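Local coordinates for Ras-associated and pleckstrin homology domains-containing protein 1 (Homo sapiens, PDB 4GMV), which mediates localized membrane signals, is implicated in regulating lamellipodial dynamics, and targets EVL and VASP to the leading edge, at residues Gln28-Val33 with Val48-Thr53; Val36-Asp41 with Leu109-Arg114; Leu82-Ile87 with Gln215-Lys220; Val155-Ile160 with Arg262-Gly267. One frame throughout, in Å; residues are numbered along the deposited sequence.

Interaction 1. Residues Gln28-Val33 with Val48-Thr53; sequences QVKKLV and VDERQT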
# COMPACT_ATOMS: atom_id res chain seq x y z
N GLN A 28 -9.41 -27.22 -8.98
CA GLN A 28 -8.68 -28.07 -8.02
C GLN A 28 -8.04 -27.30 -6.86
O GLN A 28 -7.27 -27.87 -6.08
CB GLN A 28 -7.64 -28.92 -8.75
CG GLN A 28 -6.52 -28.13 -9.41
CD GLN A 28 -5.97 -28.80 -10.67
OE1 GLN A 28 -5.35 -28.14 -11.50
NE2 GLN A 28 -6.21 -30.10 -10.81
N VAL A 29 -8.37 -26.01 -6.74
CA VAL A 29 -7.78 -25.14 -5.72
C VAL A 29 -8.80 -24.71 -4.64
O VAL A 29 -9.98 -24.52 -4.94
CB VAL A 29 -7.05 -23.93 -6.37
CG1 VAL A 29 -8.02 -23.02 -7.13
CG2 VAL A 29 -6.24 -23.14 -5.34
N LYS A 30 -8.33 -24.59 -3.40
CA LYS A 30 -9.16 -24.20 -2.26
C LYS A 30 -9.86 -22.86 -2.48
O LYS A 30 -9.20 -21.82 -2.59
CB LYS A 30 -8.34 -24.14 -0.97
CG LYS A 30 -8.23 -25.46 -0.21
CD LYS A 30 -6.99 -26.25 -0.61
CE LYS A 30 -6.91 -27.57 0.14
NZ LYS A 30 -7.92 -28.55 -0.33
N LYS A 31 -11.19 -22.89 -2.54
CA LYS A 31 -12.00 -21.69 -2.69
C LYS A 31 -12.44 -21.16 -1.33
O LYS A 31 -12.74 -21.93 -0.42
CB LYS A 31 -13.22 -21.97 -3.57
CG LYS A 31 -12.92 -22.38 -5.00
CD LYS A 31 -12.29 -21.25 -5.80
CE LYS A 31 -12.54 -21.38 -7.30
NZ LYS A 31 -11.95 -22.61 -7.88
N LEU A 32 -12.46 -19.84 -1.20
CA LEU A 32 -12.95 -19.17 0.00
C LEU A 32 -13.93 -18.08 -0.41
O LEU A 32 -13.70 -17.38 -1.39
CB LEU A 32 -11.77 -18.57 0.79
CG LEU A 32 -12.00 -17.53 1.90
CD1 LEU A 32 -12.44 -18.17 3.20
CD2 LEU A 32 -10.74 -16.70 2.12
N VAL A 33 -15.01 -17.94 0.34
CA VAL A 33 -15.95 -16.85 0.10
C VAL A 33 -15.69 -15.72 1.08
O VAL A 33 -15.86 -15.88 2.29
CB VAL A 33 -17.43 -17.28 0.17
CG1 VAL A 33 -18.33 -16.09 -0.12
CG2 VAL A 33 -17.72 -18.41 -0.80
N VAL A 48 -13.04 -16.37 -3.98
CA VAL A 48 -11.64 -16.23 -4.32
C VAL A 48 -10.95 -17.57 -4.07
O VAL A 48 -11.53 -18.45 -3.43
CB VAL A 48 -10.93 -15.13 -3.49
CG1 VAL A 48 -11.62 -13.78 -3.64
CG2 VAL A 48 -10.82 -15.51 -2.02
N ASP A 49 -9.73 -17.73 -4.57
CA ASP A 49 -8.92 -18.90 -4.24
C ASP A 49 -7.58 -18.50 -3.65
O ASP A 49 -7.19 -17.34 -3.72
CB ASP A 49 -8.76 -19.84 -5.45
CG ASP A 49 -8.01 -19.19 -6.60
OD1 ASP A 49 -6.80 -18.90 -6.45
OD2 ASP A 49 -8.63 -18.98 -7.66
N GLU A 50 -6.86 -19.47 -3.09
CA GLU A 50 -5.59 -19.21 -2.41
C GLU A 50 -4.39 -18.93 -3.32
O GLU A 50 -3.28 -18.71 -2.82
CB GLU A 50 -5.27 -20.35 -1.43
CG GLU A 50 -4.97 -21.68 -2.10
CD GLU A 50 -4.75 -22.81 -1.11
OE1 GLU A 50 -4.45 -23.93 -1.56
OE2 GLU A 50 -4.87 -22.57 0.11
N ARG A 51 -4.59 -18.94 -4.64
CA ARG A 51 -3.53 -18.58 -5.58
C ARG A 51 -3.66 -17.13 -6.03
O ARG A 51 -2.70 -16.54 -6.52
CB ARG A 51 -3.53 -19.49 -6.81
CG ARG A 51 -3.10 -20.93 -6.57
CD ARG A 51 -1.82 -20.99 -5.75
NE ARG A 51 -1.67 -22.27 -5.05
CZ ARG A 51 -1.22 -22.39 -3.80
NH1 ARG A 51 -0.89 -21.31 -3.10
NH2 ARG A 51 -1.12 -23.60 -3.26
N GLN A 52 -4.84 -16.56 -5.86
CA GLN A 52 -5.16 -15.27 -6.47
C GLN A 52 -4.38 -14.10 -5.87
O GLN A 52 -4.26 -13.99 -4.65
CB GLN A 52 -6.67 -15.01 -6.43
CG GLN A 52 -7.44 -15.85 -7.45
CD GLN A 52 -8.89 -15.45 -7.58
OE1 GLN A 52 -9.64 -15.45 -6.60
NE2 GLN A 52 -9.30 -15.10 -8.79
N THR A 53 -3.81 -13.27 -6.74
CA THR A 53 -3.28 -11.97 -6.34
C THR A 53 -4.45 -10.99 -6.20
O THR A 53 -5.53 -11.25 -6.72
CB THR A 53 -2.30 -11.37 -7.38
OG1 THR A 53 -3.04 -10.89 -8.52
CG2 THR A 53 -1.26 -12.38 -7.82
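The opening beta hairpin of the Ras-associating domain has L32 and V48 as its last antiparallel hydrogen-bonded pair near the open end, and illustrates how two strands part company. L32 N donates to V48 O at 2.8 Å, and V48 N returns a bond to L32 O at 2.9 Å; both are nearly straight. One step toward the open end, K31 and D49 form a non-hydrogen-bonded pair, their side chains running alongside each other on the same face. Past D49 the strands diverge, and only a weak bond from E50 N to K30 O, 3.4 Å long, still joins the backbones.

Side chains then take over. V29 divides its methyls: CG1 lies 3.7 Å from D49 CB, while CG2 lies against E50 CG at 3.8 Å and also meets R51 CG. K30 and E50 run side by side in the same direction, K30 CD reaching 3.6 Å from E50 OE1, but the ammonium is farther off and the charges do not pair directly. D49 sets CG between its backbone N and carbonyl carbon (chi1 63°), which lets OD1 accept from R51 N at 2.9 Å in an Asx turn. Q52 OE1 accepts in turn from D49 N, lacing together a type I turn.

That turn delivers the chain to helix 54-64 by way of T53, the N-cap residue, whose OG1 bonds Q56 N; V57 of the helix packs against V48 and Q52. K31 NZ, for its part, binds E26 O, just beyond helix 16-25.

Interaction 2. Residues Val36-Asp41 with Leu109-Arg114; sequences VHMSDD and LIFMER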
# COMPACT_ATOMS: atom_id res chain seq x y z
N VAL A 36 -16.87 -8.18 0.90
CA VAL A 36 -16.21 -7.01 0.36
C VAL A 36 -17.14 -5.81 0.47
O VAL A 36 -18.22 -5.81 -0.11
CB VAL A 36 -15.80 -7.24 -1.11
CG1 VAL A 36 -15.37 -5.94 -1.76
CG2 VAL A 36 -14.68 -8.26 -1.20
N HIS A 37 -16.73 -4.80 1.23
CA HIS A 37 -17.52 -3.58 1.37
C HIS A 37 -17.31 -2.66 0.20
O HIS A 37 -16.23 -2.62 -0.40
CB HIS A 37 -17.21 -2.87 2.68
CG HIS A 37 -17.86 -3.49 3.88
ND1 HIS A 37 -17.38 -4.60 4.47
CD2 HIS A 37 -19.00 -3.13 4.60
CE1 HIS A 37 -18.17 -4.93 5.52
NE2 HIS A 37 -19.16 -4.03 5.59
N MET A 38 -18.36 -1.93 -0.13
CA MET A 38 -18.35 -0.98 -1.23
C MET A 38 -18.07 0.42 -0.68
O MET A 38 -18.09 0.64 0.53
CB MET A 38 -19.70 -1.01 -1.96
CG MET A 38 -19.74 -1.81 -3.27
SD MET A 38 -18.58 -3.18 -3.49
CE MET A 38 -19.17 -3.85 -5.05
N SER A 39 -17.82 1.35 -1.60
CA SER A 39 -17.57 2.75 -1.26
C SER A 39 -18.63 3.35 -0.34
O SER A 39 -18.33 4.26 0.44
CB SER A 39 -17.49 3.57 -2.54
OG SER A 39 -16.97 4.86 -2.27
N ASP A 40 -19.86 2.84 -0.42
CA ASP A 40 -21.00 3.35 0.35
C ASP A 40 -21.36 2.51 1.58
O ASP A 40 -22.44 2.67 2.16
CB ASP A 40 -22.22 3.48 -0.58
CG ASP A 40 -22.58 2.16 -1.26
OD1 ASP A 40 -23.35 2.20 -2.24
OD2 ASP A 40 -22.11 1.09 -0.82
N ASP A 41 -20.45 1.62 1.97
CA ASP A 41 -20.59 0.71 3.13
C ASP A 41 -21.66 -0.39 2.97
O ASP A 41 -21.99 -1.08 3.94
CB ASP A 41 -20.76 1.47 4.46
CG ASP A 41 -20.14 0.73 5.65
OD1 ASP A 41 -19.11 0.03 5.46
OD2 ASP A 41 -20.67 0.85 6.77
N LEU A 109 -12.88 -5.27 4.19
CA LEU A 109 -12.18 -5.28 2.92
C LEU A 109 -13.00 -4.41 1.99
O LEU A 109 -14.09 -4.80 1.58
CB LEU A 109 -12.04 -6.71 2.42
CG LEU A 109 -11.05 -7.11 1.34
CD1 LEU A 109 -9.60 -6.78 1.72
CD2 LEU A 109 -11.21 -8.60 1.10
N ILE A 110 -12.48 -3.22 1.69
CA ILE A 110 -13.20 -2.24 0.88
C ILE A 110 -12.71 -2.22 -0.58
O ILE A 110 -11.52 -2.12 -0.85
CB ILE A 110 -13.14 -0.82 1.50
CG1 ILE A 110 -13.54 -0.86 2.98
CG2 ILE A 110 -14.05 0.13 0.74
CD1 ILE A 110 -13.12 0.35 3.79
N PHE A 111 -13.66 -2.34 -1.50
CA PHE A 111 -13.41 -2.21 -2.93
C PHE A 111 -13.83 -0.80 -3.33
O PHE A 111 -15.01 -0.45 -3.26
CB PHE A 111 -14.19 -3.26 -3.72
CG PHE A 111 -14.15 -3.07 -5.21
CD1 PHE A 111 -12.95 -3.02 -5.89
CD2 PHE A 111 -15.33 -2.96 -5.94
CE1 PHE A 111 -12.92 -2.85 -7.26
CE2 PHE A 111 -15.31 -2.78 -7.31
CZ PHE A 111 -14.10 -2.73 -7.98
N MET A 112 -12.85 0.02 -3.69
CA MET A 112 -13.09 1.40 -4.08
C MET A 112 -11.92 2.02 -4.84
O MET A 112 -10.83 1.42 -4.96
CB MET A 112 -13.49 2.27 -2.86
CG MET A 112 -12.39 2.51 -1.82
SD MET A 112 -12.92 3.46 -0.36
CE MET A 112 -13.39 5.05 -1.06
N GLU A 113 -12.20 3.20 -5.40
CA GLU A 113 -11.25 4.11 -6.05
C GLU A 113 -10.41 4.76 -4.98
O GLU A 113 -10.82 4.87 -3.83
CB GLU A 113 -12.02 5.22 -6.79
CG GLU A 113 -13.02 4.75 -7.83
CD GLU A 113 -13.14 5.70 -9.01
OE1 GLU A 113 -14.18 6.41 -9.12
OE2 GLU A 113 -12.19 5.74 -9.81
N ARG A 114 -9.24 5.24 -5.37
CA ARG A 114 -8.21 5.66 -4.41
C ARG A 114 -7.07 6.37 -5.14
O ARG A 114 -6.08 5.73 -5.52
CB ARG A 114 -7.59 4.45 -3.68
CG ARG A 114 -8.52 3.54 -2.87
CD ARG A 114 -8.98 4.12 -1.55
NE ARG A 114 -8.01 5.00 -0.90
CZ ARG A 114 -7.93 5.18 0.42
NH1 ARG A 114 -8.75 4.54 1.24
NH2 ARG A 114 -7.02 6.01 0.92
O HOH W 1 -15.57 -6.64 4.37
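V36 and F111 share a torsion that explains their meeting: V36 swings CG1 opposite its own amide nitrogen (chi1 168°), and F111 does likewise with CG (chi1 172°). V36 CG1 thereby comes to 3.5 Å from F111 CB, a close apolar touch. The M38 chain bends at chi2 and comes back along the phenyl ring, so that its terminal methyl CE lies 4.0 Å from F111 CD2. The sulfur SD sits in the ring plane 5.4 Å from the centroid, a Met-aromatic contact made at the edge.

Between these side chains the backbones pair in parallel, with H37 facing I110. H37 bonds the two residues that flank I110, as parallel pairing requires: H37 N donates to L109 O at 2.7 Å, and H37 O accepts from F111 N at 2.8 Å. On the opposite face H37 CB leans on I110 CG1, while the imidazole turns off to a water in its plane, 2.7 Å from ND1. The same water accepts from L109 N, and so ties the ring to the neighbouring strand.

F111 continues inward to L58 and L61 of helix 54-64 and stacks on W73, whereas I110 packs on T78 of the adjacent strand 74-79. Parallel pairing of the first strand with the last, and a helix packed across one face, is the signature of the ubiquitin-like beta-grasp fold to which Ras-associating domains belong.

Interaction 3. Residues Leu82-Ile87 with Gln215-Lys220; sequences LQMERI and QDYRNK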
# COMPACT_ATOMS: atom_id res chain seq x y z
N LEU A 82 -7.12 -1.10 15.49
CA LEU A 82 -5.96 -0.23 15.56
C LEU A 82 -6.17 1.09 14.81
O LEU A 82 -5.25 1.89 14.68
CB LEU A 82 -4.70 -0.97 15.09
CG LEU A 82 -4.28 -2.21 15.90
CD1 LEU A 82 -3.13 -2.96 15.22
CD2 LEU A 82 -3.91 -1.86 17.34
N GLN A 83 -7.40 1.30 14.35
CA GLN A 83 -7.79 2.47 13.55
C GLN A 83 -6.75 2.88 12.50
O GLN A 83 -6.21 3.99 12.53
CB GLN A 83 -8.17 3.65 14.44
CG GLN A 83 -9.58 3.56 15.02
CD GLN A 83 -9.93 4.77 15.87
OE1 GLN A 83 -9.34 5.85 15.72
NE2 GLN A 83 -10.88 4.60 16.78
N MET A 84 -6.49 1.96 11.57
CA MET A 84 -5.58 2.21 10.48
C MET A 84 -5.99 1.42 9.24
O MET A 84 -6.77 0.47 9.32
CB MET A 84 -4.12 1.89 10.89
CG MET A 84 -3.81 0.43 11.16
SD MET A 84 -2.09 0.13 11.64
CE MET A 84 -2.13 0.61 13.36
N GLU A 85 -5.47 1.82 8.09
CA GLU A 85 -5.72 1.11 6.85
C GLU A 85 -4.51 1.11 5.95
O GLU A 85 -3.68 2.04 6.01
CB GLU A 85 -6.93 1.67 6.10
CG GLU A 85 -7.32 3.10 6.42
CD GLU A 85 -7.68 3.90 5.19
OE1 GLU A 85 -8.85 4.33 5.07
OE2 GLU A 85 -6.76 4.12 4.36
N ARG A 86 -4.38 0.06 5.14
CA ARG A 86 -3.49 0.11 4.00
C ARG A 86 -4.16 -0.46 2.77
O ARG A 86 -4.89 -1.46 2.83
CB ARG A 86 -2.15 -0.56 4.28
CG ARG A 86 -2.12 -2.05 4.10
CD ARG A 86 -0.68 -2.51 4.07
NE ARG A 86 -0.62 -3.95 3.85
CZ ARG A 86 -0.23 -4.49 2.71
NH1 ARG A 86 0.18 -3.70 1.72
NH2 ARG A 86 -0.22 -5.81 2.57
N ILE A 87 -3.94 0.25 1.67
CA ILE A 87 -4.41 -0.12 0.35
C ILE A 87 -3.45 -1.20 -0.12
O ILE A 87 -2.29 -0.90 -0.32
CB ILE A 87 -4.29 1.10 -0.60
CG1 ILE A 87 -5.26 2.21 -0.19
CG2 ILE A 87 -4.49 0.67 -2.04
CD1 ILE A 87 -4.95 3.58 -0.77
N GLN A 215 -5.89 6.48 11.26
CA GLN A 215 -7.18 7.18 11.17
C GLN A 215 -7.45 7.90 12.49
O GLN A 215 -7.52 7.26 13.55
CB GLN A 215 -8.34 6.20 10.88
CG GLN A 215 -8.07 5.07 9.87
CD GLN A 215 -9.11 3.93 9.92
OE1 GLN A 215 -9.54 3.49 11.00
NE2 GLN A 215 -9.51 3.45 8.75
N ASP A 216 -7.60 9.23 12.43
CA ASP A 216 -8.03 10.06 13.57
C ASP A 216 -7.13 9.94 14.81
O ASP A 216 -7.60 9.89 15.95
CB ASP A 216 -9.51 9.79 13.91
CG ASP A 216 -10.08 10.78 14.90
OD1 ASP A 216 -10.96 10.38 15.70
OD2 ASP A 216 -9.66 11.96 14.90
N TYR A 217 -5.81 9.93 14.57
CA TYR A 217 -4.82 9.71 15.62
C TYR A 217 -4.59 10.92 16.52
O TYR A 217 -4.06 10.78 17.62
CB TYR A 217 -3.51 9.22 15.02
CG TYR A 217 -3.49 7.74 14.71
CD1 TYR A 217 -4.66 6.98 14.77
CD2 TYR A 217 -2.32 7.10 14.34
CE1 TYR A 217 -4.66 5.63 14.47
CE2 TYR A 217 -2.31 5.75 14.04
CZ TYR A 217 -3.48 5.02 14.11
OH TYR A 217 -3.47 3.68 13.82
N ARG A 218 -4.98 12.10 16.04
CA ARG A 218 -4.92 13.33 16.83
C ARG A 218 -5.76 13.17 18.09
O ARG A 218 -5.39 13.67 19.16
CB ARG A 218 -5.46 14.48 15.99
CG ARG A 218 -4.90 15.84 16.35
CD ARG A 218 -5.40 16.86 15.34
NE ARG A 218 -5.11 18.22 15.78
CZ ARG A 218 -5.86 18.91 16.64
NH1 ARG A 218 -6.95 18.38 17.16
NH2 ARG A 218 -5.50 20.15 16.96
N ASN A 219 -6.89 12.48 17.96
CA ASN A 219 -7.72 12.14 19.11
C ASN A 219 -7.23 10.91 19.84
O ASN A 219 -6.90 10.98 21.02
CB ASN A 219 -9.18 11.96 18.68
CG ASN A 219 -10.02 13.19 18.94
OD1 ASN A 219 -11.00 13.14 19.69
ND2 ASN A 219 -9.63 14.32 18.35
N LYS A 220 -7.16 9.79 19.14
CA LYS A 220 -6.83 8.48 19.72
C LYS A 220 -5.46 8.42 20.42
O LYS A 220 -5.34 7.79 21.46
CB LYS A 220 -6.93 7.39 18.65
CG LYS A 220 -6.78 5.96 19.14
CD LYS A 220 -6.87 4.99 17.96
CE LYS A 220 -6.75 3.53 18.39
NZ LYS A 220 -7.92 3.07 19.18
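Y217 and L82 make the tight centre of a contact that joins the Ras-associating domain to the PH domain, where a G1 beta bulge at Q83 and M84 opens strand 84-87. Y217 OH donates to L82 O at 2.7 Å, the hydroxyl arriving almost in line with the carbonyl bond. The next carbonyl is gripped too: Q215 N donates to Q83 O at 2.8 Å from a position tilted out of the carbonyl plane. The Y217 ring is buried, with C228 and V230 of strand 228-232 beside it and Y221 meeting it edge to face. Y217 can be phosphorylated by ABL1, although it is unmodified here; a phosphate on that oxygen would remove the proton that L82 O receives, so this junction would probably have to rearrange.

Away from this centre, nearer solvent, long polar chains meet mostly through their carbon atoms. K220, extended as far as CE with CG opposite the backbone N (chi1 -173°), passes obliquely by Q83 and brings CD to 3.7 Å from Q83 CD. Q215 reaches the other way along the strand, its amide lying crosswise to E85 with the amide and carboxylate planes 68° apart. Even in this outer part one touch is close: the aliphatic part of E85 meets the amide, CG lying 3.2 Å from Q215 NE2.

Back on the buried side, M84 bends at chi3 to lay its methyl CE 3.4 Å from Y217 OH.

Interaction 4. Residues Val155-Ile160 with Arg262-Gly267; sequences VTVPEI and RIAKYG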
# COMPACT_ATOMS: atom_id res chain seq x y z
N VAL A 155 16.90 -0.45 -8.08
CA VAL A 155 15.99 0.67 -7.88
C VAL A 155 16.72 1.81 -7.16
O VAL A 155 17.43 1.59 -6.18
CB VAL A 155 14.73 0.26 -7.10
CG1 VAL A 155 13.87 1.47 -6.77
CG2 VAL A 155 13.93 -0.76 -7.90
N THR A 156 16.55 3.02 -7.69
CA THR A 156 17.10 4.21 -7.07
C THR A 156 16.05 4.75 -6.11
O THR A 156 15.18 5.54 -6.49
CB THR A 156 17.56 5.28 -8.09
OG1 THR A 156 16.42 5.89 -8.71
CG2 THR A 156 18.47 4.66 -9.17
N VAL A 157 16.12 4.28 -4.86
CA VAL A 157 15.25 4.78 -3.80
C VAL A 157 15.52 6.28 -3.65
O VAL A 157 16.66 6.69 -3.42
CB VAL A 157 15.50 4.04 -2.45
CG1 VAL A 157 14.67 4.64 -1.33
CG2 VAL A 157 15.22 2.55 -2.59
N PRO A 158 14.47 7.11 -3.83
CA PRO A 158 14.58 8.57 -3.69
C PRO A 158 15.09 8.96 -2.31
O PRO A 158 14.82 8.25 -1.33
CB PRO A 158 13.14 9.06 -3.88
CG PRO A 158 12.28 7.86 -3.64
CD PRO A 158 13.09 6.70 -4.14
N GLU A 159 15.80 10.07 -2.23
CA GLU A 159 16.41 10.48 -0.96
C GLU A 159 15.45 11.29 -0.08
O GLU A 159 15.44 12.52 -0.10
CB GLU A 159 17.74 11.22 -1.21
CG GLU A 159 18.85 10.36 -1.80
CD GLU A 159 19.30 9.21 -0.89
OE1 GLU A 159 18.44 8.52 -0.30
OE2 GLU A 159 20.53 8.99 -0.78
N ILE A 160 14.64 10.56 0.69
CA ILE A 160 13.65 11.18 1.57
C ILE A 160 14.26 11.41 2.96
O ILE A 160 14.82 10.49 3.57
CB ILE A 160 12.36 10.33 1.66
CG1 ILE A 160 11.75 10.06 0.27
CG2 ILE A 160 11.33 10.98 2.58
CD1 ILE A 160 11.20 11.27 -0.45
N ARG A 262 7.07 2.78 0.15
CA ARG A 262 6.51 1.84 -0.83
C ARG A 262 7.48 1.53 -1.96
O ARG A 262 7.55 0.40 -2.43
CB ARG A 262 5.19 2.33 -1.39
CG ARG A 262 4.06 2.21 -0.39
CD ARG A 262 2.80 2.86 -0.91
NE ARG A 262 2.23 2.18 -2.08
CZ ARG A 262 2.07 2.75 -3.27
NH1 ARG A 262 2.47 4.00 -3.44
NH2 ARG A 262 1.53 2.08 -4.30
N ILE A 263 8.23 2.54 -2.40
CA ILE A 263 9.25 2.32 -3.41
C ILE A 263 10.38 1.47 -2.82
O ILE A 263 10.77 0.46 -3.39
CB ILE A 263 9.79 3.65 -3.98
CG1 ILE A 263 8.69 4.34 -4.81
CG2 ILE A 263 11.05 3.42 -4.81
CD1 ILE A 263 8.84 5.85 -4.91
N ALA A 264 10.87 1.86 -1.64
CA ALA A 264 11.94 1.13 -0.95
C ALA A 264 11.56 -0.30 -0.57
O ALA A 264 12.39 -1.19 -0.63
CB ALA A 264 12.40 1.91 0.28
N LYS A 265 10.32 -0.54 -0.19
CA LYS A 265 9.87 -1.90 0.11
C LYS A 265 9.64 -2.76 -1.15
O LYS A 265 10.18 -3.85 -1.25
CB LYS A 265 8.63 -1.87 1.02
CG LYS A 265 8.08 -3.23 1.41
CD LYS A 265 7.19 -3.16 2.65
CE LYS A 265 6.63 -4.53 3.01
NZ LYS A 265 7.67 -5.49 3.52
N TYR A 266 8.87 -2.26 -2.12
CA TYR A 266 8.44 -3.10 -3.25
C TYR A 266 9.29 -3.02 -4.55
O TYR A 266 9.31 -3.97 -5.36
CB TYR A 266 6.94 -2.92 -3.51
CG TYR A 266 6.08 -3.19 -2.28
CD1 TYR A 266 5.62 -4.47 -2.00
CD2 TYR A 266 5.76 -2.18 -1.39
CE1 TYR A 266 4.85 -4.73 -0.88
CE2 TYR A 266 5.01 -2.45 -0.26
CZ TYR A 266 4.56 -3.73 -0.02
OH TYR A 266 3.82 -4.01 1.10
N GLY A 267 10.01 -1.91 -4.74
CA GLY A 267 10.92 -1.75 -5.88
C GLY A 267 10.28 -1.79 -7.26
O GLY A 267 9.21 -1.22 -7.49
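V155 straddles the end of a helix by pointing its two methyls at different residues: CG1 meets I263 CG2 at 3.9 Å, and CG2 rests 3.8 Å from G267 CA. A chi1 of 174° decides which methyl goes where, setting CG1 opposite the backbone N and CG2 opposite the carbonyl carbon. V157 has the same rotamer but turns both branches on one target, its CG1 lying 3.9 Å from A264 CB while CG2 sits over A264 CA. Between the two valines, T156 points the other way, toward C149 of helix 139-150.

The helix concerned, 251-266, is the C-terminal helix characteristic of PH domains, and the segment 155-160 is the lead-in to that domain's first strand, 161-167. P158 reaches the same methyl of I263 from another direction, its ring carbon CD touching I263 CG2 at 3.9 Å. The I263 methyl is thus shared by V155 and P158, and the proline ring and the isoleucine cross obliquely. L128 joins both P158 and I263 from a loop, and L120 and F150 also pack on I263. At the helix end G267 N still bonds to I263 O at 2.8 Å, before a positive phi of 62° turns the chain.

How the interactions relate
From the N terminus, interaction 1 closes a short loop, the hairpin of strands 31-38 and 43-49. Interaction 2 opens on the same first strand before that loop is shut, so the two cross, and it closes a much longer span by bringing in strand 108-112. Interaction 3 opens within that span and crosses it, running from the Ras-associating domain to the PH domain; R114 touches I87 and E85 where the two contacts adjoin. Interaction 4 in turn crosses interaction 3 and joins the entry of the PH domain to its last helix, with Y266 near R86. Interaction 1 is in series with interactions 3 and 4, as interaction 2 is with interaction 4.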